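Local coordinates for protein Aac(6')-ib (Escherichia coli, PDB 2BUE) that probably transfers the acetyl group of acetyl-CoA to the 6'-amino group of aminoglycoside antibiotics, conferring resistance to them, at residues 24-29 / 81-86; 46-51 / 118-123; 104-109 / 153-158; 172-177 / 184-189. The protein carries 2 engineered substitutions. All blocks are in the same frame, centred on the assembly; numbering follows the deposited sequence.

Contact 1: residues 24-29 / 81-86; sequences DSVTLR and YIAMLN
Thr27 and Met84 exchange two backbone hydrogen bonds as an antiparallel hydrogen-bonded pair. Thr27 N donates to Met84 O at 3.0 Å, and Met84 N donates back to Thr27 O at 2.8 Å. Arg29 and Ile82 repeat the exchange two residues further on: Arg29 N to Ile82 O measures 3.0 Å and is nearly straight at 172°, while Ile82 N to Arg29 O measures 2.8 Å. Leu28 and Ala83 sit between them as a non-hydrogen-bonded pair, and the backbone of Ala83 bonds on its far side to Ile90 and Gly91 of strand 88-97. Beyond Val26 a water takes over: it accepts from Asn86 N at 2.7 Å and lies within donating reach of Ser25 O and Asn86 OD1. Asp24 O, by contrast, is buried here with no partner in the model.

The Arg29 side chain starts between its backbone N and carbonyl carbon (chi1 64°) and runs alongside Ile82. Arg29 CZ lies 3.7 Å from Ile82 CB, which stands over the centre of one guanidinium face. Arg29 NE makes a weak bond to Met84 SD at 3.6 Å, but the charge is met by a salt bridge from NH1 to Asp35. On the other face of the sheet, Leu28 CD2 packs against Tyr81 CB at 4.1 Å, and Val26, Leu28, Tyr81 and Ala83 all touch helix 131-144; Tyr81 OH bonds to Ser95. The two strands are the first two of the mixed GNAT sheet, with strand 26-30 outermost within this chain.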
# COMPACT_ATOMS: atom_id res chain seq x y z
N ASP A 24 -9.49 -11.62 -13.76
CA ASP A 24 -8.24 -11.76 -14.57
C ASP A 24 -7.05 -11.14 -13.84
O ASP A 24 -6.98 -11.18 -12.61
CB ASP A 24 -8.42 -11.15 -15.96
CG ASP A 24 -7.52 -11.80 -17.01
OD1 ASP A 24 -6.83 -12.80 -16.68
OD2 ASP A 24 -7.49 -11.31 -18.17
N SER A 25 -6.13 -10.54 -14.60
CA SER A 25 -4.87 -10.07 -14.05
C SER A 25 -4.98 -8.66 -13.50
O SER A 25 -5.46 -7.75 -14.19
CB SER A 25 -3.81 -10.09 -15.16
OG SER A 25 -2.51 -9.95 -14.61
N VAL A 26 -4.51 -8.46 -12.27
CA VAL A 26 -4.42 -7.11 -11.71
C VAL A 26 -3.06 -6.49 -12.03
O VAL A 26 -2.02 -7.06 -11.72
CB VAL A 26 -4.66 -7.08 -10.18
CG1 VAL A 26 -4.44 -5.66 -9.63
CG2 VAL A 26 -6.05 -7.59 -9.85
N THR A 27 -3.08 -5.31 -12.65
CA THR A 27 -1.85 -4.60 -12.98
C THR A 27 -1.80 -3.22 -12.31
O THR A 27 -2.79 -2.77 -11.73
CB THR A 27 -1.65 -4.44 -14.51
OG1 THR A 27 -2.74 -3.73 -15.08
CG2 THR A 27 -1.53 -5.84 -15.17
N LEU A 28 -0.63 -2.61 -12.36
CA LEU A 28 -0.43 -1.29 -11.76
C LEU A 28 0.08 -0.30 -12.77
O LEU A 28 1.00 -0.62 -13.55
CB LEU A 28 0.56 -1.36 -10.62
CG LEU A 28 0.16 -2.32 -9.49
CD1 LEU A 28 1.41 -2.78 -8.78
CD2 LEU A 28 -0.85 -1.69 -8.53
N ARG A 29 -0.48 0.90 -12.73
CA ARG A 29 0.06 2.02 -13.47
C ARG A 29 0.30 3.15 -12.51
O ARG A 29 -0.34 3.21 -11.46
CB ARG A 29 -0.94 2.47 -14.55
CG ARG A 29 -2.27 3.00 -14.03
CD ARG A 29 -3.12 3.54 -15.19
NE ARG A 29 -4.44 4.02 -14.77
CZ ARG A 29 -4.67 5.21 -14.20
NH1 ARG A 29 -3.66 6.05 -13.92
NH2 ARG A 29 -5.93 5.53 -13.89
N TYR A 81 0.01 4.56 -7.20
CA TYR A 81 -0.41 3.71 -8.32
C TYR A 81 -1.93 3.58 -8.37
O TYR A 81 -2.61 3.66 -7.33
CB TYR A 81 0.15 2.29 -8.17
CG TYR A 81 1.61 2.23 -7.87
CD1 TYR A 81 2.56 2.32 -8.89
CD2 TYR A 81 2.05 2.09 -6.56
CE1 TYR A 81 3.94 2.29 -8.59
CE2 TYR A 81 3.42 2.05 -6.23
CZ TYR A 81 4.35 2.16 -7.26
OH TYR A 81 5.69 2.09 -6.95
N ILE A 82 -2.45 3.33 -9.58
CA ILE A 82 -3.81 2.88 -9.76
C ILE A 82 -3.76 1.41 -10.18
O ILE A 82 -3.02 1.04 -11.10
CB ILE A 82 -4.61 3.74 -10.79
CG1 ILE A 82 -4.68 5.20 -10.32
CG2 ILE A 82 -6.02 3.10 -10.99
CD1 ILE A 82 -5.46 5.42 -9.00
N ALA A 83 -4.53 0.59 -9.47
CA ALA A 83 -4.68 -0.83 -9.79
C ALA A 83 -5.75 -0.98 -10.86
O ALA A 83 -6.86 -0.41 -10.74
CB ALA A 83 -5.05 -1.62 -8.55
N MET A 84 -5.42 -1.77 -11.89
CA MET A 84 -6.30 -1.98 -13.04
C MET A 84 -6.69 -3.45 -13.19
O MET A 84 -5.87 -4.34 -12.98
CB MET A 84 -5.59 -1.55 -14.33
CG MET A 84 -5.06 -0.13 -14.33
SD MET A 84 -6.40 1.08 -14.35
CE MET A 84 -7.19 0.69 -15.93
N LEU A 85 -7.95 -3.69 -13.57
CA LEU A 85 -8.44 -5.03 -13.86
C LEU A 85 -9.38 -4.94 -15.04
O LEU A 85 -10.36 -4.17 -15.01
CB LEU A 85 -9.18 -5.62 -12.65
CG LEU A 85 -9.93 -6.95 -12.85
CD1 LEU A 85 -8.92 -8.10 -13.04
CD2 LEU A 85 -10.91 -7.24 -11.70
N ASN A 86 -9.07 -5.70 -16.09
CA ASN A 86 -9.86 -5.69 -17.33
C ASN A 86 -10.14 -4.27 -17.84
O ASN A 86 -11.28 -3.93 -18.17
CB ASN A 86 -11.18 -6.44 -17.13
CG ASN A 86 -10.99 -7.89 -16.68
OD1 ASN A 86 -10.09 -8.59 -17.16
ND2 ASN A 86 -11.84 -8.33 -15.75
O HOH W 1 -7.24 -7.71 -16.21

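Contact 2: residues 46-51 / 118-123; sequences SHIVEW and DQLLAN. With RIO (ribostamycin), chain C.
His47 and Ile48, neighbours on helix 46-49, both reach the carbonyl of Leu121, one with a proton and the other with a methyl group. His47 NE2 donates to Leu121 O at 2.9 Å with 158° at the hydrogen, and the oxygen lies only 6° out of the imidazole plane. A chi1 of 74° sets CG of His47 between the backbone N and the carbonyl carbon. His47 CE1 comes edge-on to Ala122 O at 3.0 Å; the angle from His47 NE2 to that oxygen is too poor for a hydrogen bond, and Arg45 NH1 donates to it instead.

Ile48 buries the most surface. Ile48 CD1 approaches Leu120 CD1 to 3.7 Å, the two side chains crossing at about a right angle, and it also lies 3.6 Å from Leu121 O. A second branch contact joins Ile48 CG2 to Leu120 CD2 at 4.1 Å, while Leu43 of helix 36-43 touches both residues.

Strand 114-121, the fourth of seven across the GNAT sheet, receives the cofactor: Leu121 N and Gln119 O hydrogen-bond coenzyme A. The peptide groups flanking Leu121 thus serve two partners, its N-H the cofactor and its carbonyl the histidine.

Further along, the two segments part and ribostamycin spans the interval. Ribostamycin O7 donates to Trp51 O at 2.9 Å. Asp118 OD1 accepts from ribostamycin N3, the 6'-amino nitrogen on C12, at 2.8 Å, and also from N2 of the central ring. Asp118 OD2 is engaged by Gln94 NE2, which holds the carboxylate at its other oxygen.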
# COMPACT_ATOMS: atom_id res chain seq x y z
N SER A 46 -17.66 4.48 2.30
CA SER A 46 -17.68 4.02 3.69
C SER A 46 -16.70 2.86 3.97
O SER A 46 -16.06 2.84 5.03
CB SER A 46 -19.10 3.65 4.12
OG SER A 46 -19.63 2.63 3.30
N HIS A 47 -16.58 1.91 3.05
CA HIS A 47 -15.67 0.76 3.30
C HIS A 47 -14.19 1.14 3.35
O HIS A 47 -13.36 0.39 3.86
CB HIS A 47 -15.89 -0.37 2.29
CG HIS A 47 -15.36 -0.08 0.92
ND1 HIS A 47 -16.04 0.68 -0.01
CD2 HIS A 47 -14.21 -0.48 0.31
CE1 HIS A 47 -15.34 0.74 -1.13
NE2 HIS A 47 -14.22 0.05 -0.96
N ILE A 48 -13.88 2.31 2.80
CA ILE A 48 -12.52 2.83 2.77
C ILE A 48 -12.27 3.76 3.98
O ILE A 48 -11.25 3.67 4.67
CB ILE A 48 -12.25 3.54 1.41
CG1 ILE A 48 -12.21 2.48 0.29
CG2 ILE A 48 -10.91 4.31 1.45
CD1 ILE A 48 -12.34 2.98 -1.13
N VAL A 49 -13.22 4.64 4.23
CA VAL A 49 -13.13 5.55 5.37
C VAL A 49 -12.82 4.77 6.67
O VAL A 49 -12.05 5.24 7.51
CB VAL A 49 -14.43 6.37 5.53
CG1 VAL A 49 -14.42 7.15 6.81
CG2 VAL A 49 -14.58 7.32 4.35
N GLU A 50 -13.42 3.59 6.80
CA GLU A 50 -13.24 2.74 7.97
C GLU A 50 -11.76 2.49 8.34
O GLU A 50 -11.39 2.47 9.53
CB GLU A 50 -13.97 1.41 7.73
CG GLU A 50 -13.84 0.40 8.86
CD GLU A 50 -14.73 -0.82 8.69
OE1 GLU A 50 -15.18 -1.13 7.56
OE2 GLU A 50 -14.98 -1.48 9.73
N TRP A 51 -10.92 2.35 7.31
CA TRP A 51 -9.53 1.89 7.50
C TRP A 51 -8.48 2.86 6.95
O TRP A 51 -7.28 2.60 7.01
CB TRP A 51 -9.35 0.53 6.81
CG TRP A 51 -10.23 -0.56 7.37
CD1 TRP A 51 -11.22 -1.24 6.72
CD2 TRP A 51 -10.20 -1.08 8.71
NE1 TRP A 51 -11.81 -2.15 7.56
CE2 TRP A 51 -11.21 -2.07 8.79
CE3 TRP A 51 -9.43 -0.80 9.85
CZ2 TRP A 51 -11.46 -2.80 9.97
CZ3 TRP A 51 -9.68 -1.51 11.02
CH2 TRP A 51 -10.69 -2.49 11.07
N ASP A 118 0.92 0.49 0.93
CA ASP A 118 -0.45 0.66 1.46
C ASP A 118 -1.36 0.55 0.25
O ASP A 118 -0.96 0.89 -0.86
CB ASP A 118 -0.63 2.04 2.08
CG ASP A 118 0.38 2.34 3.17
OD1 ASP A 118 0.23 1.80 4.28
OD2 ASP A 118 1.31 3.11 2.90
N GLN A 119 -2.57 0.04 0.44
CA GLN A 119 -3.47 -0.08 -0.70
C GLN A 119 -4.93 -0.24 -0.28
O GLN A 119 -5.23 -0.52 0.89
CB GLN A 119 -3.05 -1.23 -1.64
CG GLN A 119 -3.41 -2.62 -1.18
CD GLN A 119 -2.68 -3.04 0.04
OE1 GLN A 119 -1.46 -2.85 0.16
NE2 GLN A 119 -3.41 -3.66 0.97
N LEU A 120 -5.80 0.01 -1.25
CA LEU A 120 -7.24 -0.10 -1.03
C LEU A 120 -7.91 -0.54 -2.33
O LEU A 120 -7.44 -0.21 -3.43
CB LEU A 120 -7.81 1.24 -0.54
CG LEU A 120 -7.71 2.43 -1.51
CD1 LEU A 120 -8.95 2.51 -2.41
CD2 LEU A 120 -7.50 3.74 -0.76
N LEU A 121 -9.01 -1.27 -2.18
CA LEU A 121 -9.88 -1.61 -3.30
C LEU A 121 -11.06 -0.63 -3.34
O LEU A 121 -11.75 -0.40 -2.34
CB LEU A 121 -10.41 -3.05 -3.15
CG LEU A 121 -9.39 -4.18 -3.34
CD1 LEU A 121 -10.10 -5.55 -3.16
CD2 LEU A 121 -8.72 -4.05 -4.72
N ALA A 122 -11.31 -0.09 -4.52
CA ALA A 122 -12.30 0.96 -4.73
C ALA A 122 -13.76 0.55 -4.46
O ALA A 122 -14.54 1.37 -3.99
CB ALA A 122 -12.17 1.49 -6.16
N ASN A 123 -14.10 -0.70 -4.77
CA ASN A 123 -15.51 -1.14 -4.86
C ASN A 123 -15.90 -2.12 -3.76
O ASN A 123 -15.33 -3.21 -3.66
CB ASN A 123 -15.77 -1.75 -6.24
CG ASN A 123 -15.58 -0.74 -7.37
OD1 ASN A 123 -16.10 0.38 -7.32
ND2 ASN A 123 -14.80 -1.11 -8.37
O1 RIO C . -1.84 8.15 2.32
C1 RIO C . -0.94 9.10 1.72
C2 RIO C . -0.41 10.03 2.82
O2 RIO C . -0.35 9.36 4.10
C3 RIO C . 0.95 8.79 4.28
O3 RIO C . 0.91 7.36 4.14
C4 RIO C . 1.47 6.63 5.30
C5 RIO C . 3.01 6.43 5.18
O4 RIO C . 3.66 7.69 5.16
C6 RIO C . 3.62 5.55 6.28
N1 RIO C . 5.05 5.29 5.95
C7 RIO C . 2.86 4.19 6.35
C8 RIO C . 1.35 4.43 6.59
N2 RIO C . 0.68 3.11 6.74
C9 RIO C . 0.73 5.26 5.41
O5 RIO C . -0.64 5.53 5.83
C10 RIO C . -1.59 5.43 4.77
O6 RIO C . -2.02 4.10 4.61
C11 RIO C . -2.85 3.55 5.70
C12 RIO C . -3.33 2.16 5.21
N3 RIO C . -2.24 1.17 5.33
C13 RIO C . -4.06 4.48 6.01
O7 RIO C . -4.72 3.96 7.19
C14 RIO C . -3.57 5.93 6.25
O8 RIO C . -4.66 6.83 6.57
C15 RIO C . -2.75 6.43 5.05
N4 RIO C . -2.22 7.77 5.27
C16 RIO C . 1.87 9.49 3.24
O9 RIO C . 2.86 10.19 3.97
C17 RIO C . 0.98 10.57 2.60
O10 RIO C . 1.11 11.78 3.40

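Contact 3: residues 104-109 / 153-158; sequences GWWEEE and QTDPSP. Engineered in segment 104-109: Trp105 (natural residue Arg). With RIO (ribostamycin), chain C.
Trp106 and Gln153 form an amide-over-aromatic contact, without a direct hydrogen bond, where the loop between strands 88-97 and 114-121 covers the end of strand 151-154. The side chains meet tip to tip: Gln153 NE2 stands over the centre of the indole, 3.2 Å from Trp106 CE2, with amide and ring planes 70° apart. Gln153 leaves the backbone with chi1 at 68° and runs extended beyond CG. Its amide is fixed from outside the pair, NE2 by Tyr96 OH and OE1 by Tyr187 OH. A water donating to Glu109 OE1 and Gln153 OE1, 2.7 Å from each, adds an indirect link, while Glu109 OE2 accepts from Asp111 N.

Asp155 meets the indole rims instead. Asp155 OD2 lies 3.4 Å from Trp106 CZ2, near the ring plane, and 3.5 Å from Trp105 CZ3, again at the edge. Trp105, an engineered residue (Arg in the natural sequence), lays CE3 over the Trp106 face opposite Gln153.

Ribostamycin touches all three of Trp105, Trp106 and Asp155. Ribostamycin N2 donates to Asp155 OD1 at 2.8 Å, with a weak second bond to OD2. Ribostamycin C6 sits over a face of Trp105, 3.5 Å from CE3, and ribostamycin N1 lies in the Trp106 ring plane, 3.0 Å from NE1. Carboxylate against amine, and indole (over C6 that of the engineered Trp105) against the 2-deoxystreptamine ring, together form one wall of the aminoglycoside pocket.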
# COMPACT_ATOMS: atom_id res chain seq x y z
N GLY A 104 8.64 10.87 12.60
CA GLY A 104 7.94 9.89 13.42
C GLY A 104 7.81 8.54 12.75
O GLY A 104 7.53 7.55 13.43
N TRP A 105 7.98 8.50 11.42
CA TRP A 105 7.81 7.25 10.67
C TRP A 105 9.13 6.52 10.46
O TRP A 105 10.11 7.11 9.97
CB TRP A 105 7.17 7.54 9.30
CG TRP A 105 5.73 7.91 9.38
CD1 TRP A 105 5.20 9.18 9.31
CD2 TRP A 105 4.63 7.02 9.50
NE1 TRP A 105 3.82 9.12 9.39
CE2 TRP A 105 3.45 7.80 9.55
CE3 TRP A 105 4.53 5.62 9.64
CZ2 TRP A 105 2.16 7.23 9.69
CZ3 TRP A 105 3.26 5.05 9.77
CH2 TRP A 105 2.09 5.85 9.79
N TRP A 106 9.15 5.23 10.83
CA TRP A 106 10.27 4.31 10.57
C TRP A 106 11.61 4.88 11.03
O TRP A 106 12.62 4.76 10.34
CB TRP A 106 10.30 3.87 9.07
CG TRP A 106 8.88 3.57 8.66
CD1 TRP A 106 8.14 4.20 7.70
CD2 TRP A 106 8.00 2.63 9.30
NE1 TRP A 106 6.86 3.71 7.68
CE2 TRP A 106 6.73 2.75 8.65
CE3 TRP A 106 8.15 1.70 10.33
CZ2 TRP A 106 5.62 1.97 9.03
CZ3 TRP A 106 7.03 0.93 10.73
CH2 TRP A 106 5.79 1.06 10.05
N GLU A 107 11.61 5.45 12.24
CA GLU A 107 12.80 6.14 12.76
C GLU A 107 13.97 5.21 13.14
O GLU A 107 15.11 5.68 13.30
CB GLU A 107 12.42 7.04 13.94
CG GLU A 107 11.54 8.21 13.54
CD GLU A 107 11.28 9.18 14.68
OE1 GLU A 107 11.31 8.74 15.85
OE2 GLU A 107 11.03 10.36 14.39
N GLU A 108 13.69 3.91 13.27
CA GLU A 108 14.76 2.91 13.53
C GLU A 108 15.31 2.29 12.26
O GLU A 108 16.26 1.50 12.31
CB GLU A 108 14.29 1.77 14.45
CG GLU A 108 13.52 2.19 15.71
CD GLU A 108 14.09 3.41 16.41
OE1 GLU A 108 15.33 3.46 16.65
OE2 GLU A 108 13.29 4.32 16.74
N GLU A 109 14.69 2.60 11.11
CA GLU A 109 15.16 2.01 9.86
C GLU A 109 16.58 2.50 9.52
O GLU A 109 16.93 3.66 9.79
CB GLU A 109 14.20 2.31 8.71
CG GLU A 109 14.57 1.59 7.40
CD GLU A 109 14.64 0.08 7.56
OE1 GLU A 109 13.57 -0.55 7.64
OE2 GLU A 109 15.76 -0.49 7.58
N GLN A 153 7.77 -3.92 3.48
CA GLN A 153 7.06 -3.91 4.77
C GLN A 153 5.65 -3.41 4.58
O GLN A 153 5.33 -2.71 3.58
CB GLN A 153 7.78 -3.02 5.80
CG GLN A 153 7.72 -1.53 5.41
CD GLN A 153 8.40 -0.62 6.43
OE1 GLN A 153 9.46 -0.94 6.97
NE2 GLN A 153 7.80 0.55 6.65
N THR A 154 4.79 -3.74 5.53
CA THR A 154 3.48 -3.08 5.61
C THR A 154 3.08 -3.03 7.09
O THR A 154 3.68 -3.74 7.90
CB THR A 154 2.42 -3.74 4.74
OG1 THR A 154 1.27 -2.87 4.62
CG2 THR A 154 2.03 -5.10 5.29
N ASP A 155 2.09 -2.20 7.41
CA ASP A 155 1.82 -1.85 8.81
C ASP A 155 0.31 -1.70 9.09
O ASP A 155 -0.12 -0.63 9.56
CB ASP A 155 2.61 -0.60 9.22
CG ASP A 155 2.11 0.68 8.52
OD1 ASP A 155 1.57 0.57 7.39
OD2 ASP A 155 2.23 1.77 9.12
N PRO A 156 -0.48 -2.76 8.82
CA PRO A 156 -1.92 -2.66 9.05
C PRO A 156 -2.23 -2.40 10.53
O PRO A 156 -1.46 -2.78 11.40
CB PRO A 156 -2.45 -4.05 8.65
CG PRO A 156 -1.22 -4.99 8.80
CD PRO A 156 -0.07 -4.10 8.34
N SER A 157 -3.35 -1.74 10.78
CA SER A 157 -3.89 -1.63 12.13
C SER A 157 -4.10 -3.03 12.72
O SER A 157 -4.57 -3.93 12.02
CB SER A 157 -5.25 -0.96 12.05
OG SER A 157 -5.98 -1.17 13.25
N PRO A 158 -3.84 -3.18 14.04
CA PRO A 158 -4.17 -4.44 14.72
C PRO A 158 -5.66 -4.82 14.58
O PRO A 158 -5.98 -6.00 14.65
CB PRO A 158 -3.83 -4.15 16.20
CG PRO A 158 -2.79 -3.02 16.11
CD PRO A 158 -3.26 -2.18 14.96
O1 RIO C . -1.84 8.15 2.32
C1 RIO C . -0.94 9.10 1.72
C2 RIO C . -0.41 10.03 2.82
O2 RIO C . -0.35 9.36 4.10
C3 RIO C . 0.95 8.79 4.28
O3 RIO C . 0.91 7.36 4.14
C4 RIO C . 1.47 6.63 5.30
C5 RIO C . 3.01 6.43 5.18
O4 RIO C . 3.66 7.69 5.16
C6 RIO C . 3.62 5.55 6.28
N1 RIO C . 5.05 5.29 5.95
C7 RIO C . 2.86 4.19 6.35
C8 RIO C . 1.35 4.43 6.59
N2 RIO C . 0.68 3.11 6.74
C9 RIO C . 0.73 5.26 5.41
O5 RIO C . -0.64 5.53 5.83
C10 RIO C . -1.59 5.43 4.77
O6 RIO C . -2.02 4.10 4.61
C11 RIO C . -2.85 3.55 5.70
C12 RIO C . -3.33 2.16 5.21
N3 RIO C . -2.24 1.17 5.33
C13 RIO C . -4.06 4.48 6.01
O7 RIO C . -4.72 3.96 7.19
C14 RIO C . -3.57 5.93 6.25
O8 RIO C . -4.66 6.83 6.57
C15 RIO C . -2.75 6.43 5.05
N4 RIO C . -2.22 7.77 5.27
C16 RIO C . 1.87 9.49 3.24
O9 RIO C . 2.86 10.19 3.97
C17 RIO C . 0.98 10.57 2.60
O10 RIO C . 1.11 11.78 3.40
O HOH W 2 11.20 0.49 8.46

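Contact 4: residues 172-177 / 184-189; sequences FERQGT and PAVYMV
Glu173 and Val189 are joined in both directions, Glu173 N to Val189 O at 2.8 Å and Val189 N to Glu173 O at 3.0 Å. Two more backbone bonds follow: Gln175 N to Tyr187 O at 2.8 Å and Tyr187 N to Gly176 O at 2.8 Å. Tyr187 therefore faces two residues at once, and the register slips by one between Arg174 and Gly176. This is a beta bulge, and within it Gly176 N is buried without a partner in the model.

Glu173 O has a second donor. Gln175 NE2 reaches it at 3.0 Å from well above the carbonyl plane (69° out), on the face opposite to Val189 N. The bend that returns the amide is at chi2, -55°, which swings CD back; Gln175 NE2 then also lies 3.6 Å from Val189 CG2.

The bulge lies within the hairpin of strands 173-180 and 183-191 at one margin of the GNAT sheet. Strand 183-191 continues the sheet inward, Met188 bonding through its backbone to Thr154 and Val186 to Pro156, whereas strand 173-180 is outermost within this chain.

Packing spreads from these bonds over the face that carries Arg174, Val186 and Met188. The aliphatic part of Arg174 lies beside Met188 and against Val186. Arg174 CG lies 3.7 Å from Val186 CG1, and Arg174 NE goes on to a salt bridge with Glu168. Met188 CE is also 3.9 Å from Phe172 CB. The Phe172 ring turns an edge toward Val189, with Val189 N in its plane, and meets Tyr167 edge-to-face.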
# COMPACT_ATOMS: atom_id res chain seq x y z
N PHE A 172 3.60 -11.97 3.12
CA PHE A 172 4.14 -11.20 4.23
C PHE A 172 4.06 -12.02 5.52
O PHE A 172 3.19 -12.88 5.66
CB PHE A 172 3.37 -9.88 4.41
CG PHE A 172 3.71 -8.85 3.37
CD1 PHE A 172 4.66 -7.86 3.65
CD2 PHE A 172 3.07 -8.88 2.12
CE1 PHE A 172 5.00 -6.91 2.68
CE2 PHE A 172 3.40 -7.93 1.16
CZ PHE A 172 4.37 -6.94 1.44
N GLU A 173 4.99 -11.75 6.43
CA GLU A 173 4.98 -12.42 7.74
C GLU A 173 4.90 -11.39 8.86
O GLU A 173 5.64 -10.41 8.86
CB GLU A 173 6.21 -13.31 7.90
CG GLU A 173 6.13 -14.49 6.91
CD GLU A 173 7.31 -15.46 6.95
OE1 GLU A 173 8.25 -15.29 7.76
OE2 GLU A 173 7.28 -16.40 6.12
N ARG A 174 3.98 -11.63 9.80
CA ARG A 174 3.85 -10.77 10.98
C ARG A 174 5.12 -10.84 11.85
O ARG A 174 5.59 -11.93 12.19
CB ARG A 174 2.61 -11.15 11.81
CG ARG A 174 1.30 -10.77 11.16
CD ARG A 174 0.10 -11.08 12.07
NE ARG A 174 -0.66 -12.23 11.59
CZ ARG A 174 -1.83 -12.62 12.10
NH1 ARG A 174 -2.38 -11.99 13.13
NH2 ARG A 174 -2.48 -13.64 11.56
N GLN A 175 5.66 -9.68 12.19
CA GLN A 175 6.84 -9.59 13.04
C GLN A 175 6.51 -9.23 14.48
O GLN A 175 7.04 -9.83 15.41
CB GLN A 175 7.82 -8.55 12.47
CG GLN A 175 8.28 -8.88 11.06
CD GLN A 175 8.88 -10.27 10.98
OE1 GLN A 175 9.85 -10.57 11.68
NE2 GLN A 175 8.32 -11.11 10.13
N GLY A 176 5.71 -8.20 14.67
CA GLY A 176 5.35 -7.75 16.02
C GLY A 176 4.66 -6.40 15.96
O GLY A 176 4.41 -5.87 14.86
N THR A 177 4.39 -5.84 17.13
CA THR A 177 3.71 -4.58 17.24
C THR A 177 4.71 -3.46 17.32
O THR A 177 5.66 -3.50 18.12
CB THR A 177 2.79 -4.58 18.50
OG1 THR A 177 1.84 -5.65 18.37
CG2 THR A 177 2.04 -3.24 18.65
N PRO A 184 -0.32 2.04 17.27
CA PRO A 184 0.28 0.71 17.19
C PRO A 184 -0.11 0.09 15.86
O PRO A 184 -1.25 0.26 15.41
CB PRO A 184 -0.42 -0.06 18.34
CG PRO A 184 -0.90 1.01 19.27
CD PRO A 184 -1.23 2.19 18.42
N ALA A 185 0.84 -0.62 15.23
CA ALA A 185 0.59 -1.31 13.99
C ALA A 185 1.23 -2.68 14.04
O ALA A 185 2.18 -2.90 14.80
CB ALA A 185 1.16 -0.51 12.79
N VAL A 186 0.69 -3.59 13.24
CA VAL A 186 1.29 -4.92 13.12
C VAL A 186 2.32 -4.83 12.00
O VAL A 186 1.95 -4.73 10.83
CB VAL A 186 0.24 -6.00 12.85
CG1 VAL A 186 0.90 -7.37 12.66
CG2 VAL A 186 -0.77 -6.04 14.03
N TYR A 187 3.60 -4.85 12.37
CA TYR A 187 4.68 -4.74 11.39
C TYR A 187 4.82 -6.09 10.66
O TYR A 187 4.99 -7.14 11.29
CB TYR A 187 5.97 -4.40 12.10
CG TYR A 187 7.05 -4.03 11.14
CD1 TYR A 187 6.92 -2.89 10.31
CD2 TYR A 187 8.20 -4.80 11.05
CE1 TYR A 187 7.96 -2.53 9.42
CE2 TYR A 187 9.24 -4.46 10.15
CZ TYR A 187 9.09 -3.34 9.33
OH TYR A 187 10.10 -3.06 8.43
N MET A 188 4.72 -6.05 9.33
CA MET A 188 4.80 -7.26 8.51
C MET A 188 5.84 -7.07 7.42
O MET A 188 5.95 -5.99 6.87
CB MET A 188 3.44 -7.53 7.85
CG MET A 188 2.30 -7.70 8.89
SD MET A 188 0.74 -8.09 8.11
CE MET A 188 0.98 -9.75 7.53
N VAL A 189 6.56 -8.13 7.09
CA VAL A 189 7.62 -8.02 6.08
C VAL A 189 7.66 -9.22 5.13
O VAL A 189 7.20 -10.33 5.46
CB VAL A 189 9.04 -7.80 6.73
CG1 VAL A 189 9.08 -6.60 7.67
CG2 VAL A 189 9.56 -9.08 7.39

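Overall arrangement
All four contacts reach one seven-stranded sheet. Contacts 1 and 4 are strand pairings at its two margins, partly buried, on opposite sides of the chain's centre and about 26 Å apart between centres; both rest on backbone hydrogen bonds, in even register in contact 1 and shifted in contact 4. Contact 2 is buried, and contact 3 partly so. These two depend on side chains rather than paired strands, and both touch ribostamycin: Asp118 OD1 and Asp155 OD1 lie 3.6 Å apart, like charges that the bound amine N2 bridges. Contacts 3 and 4 adjoin through neighbouring strands 151-154 and 183-191.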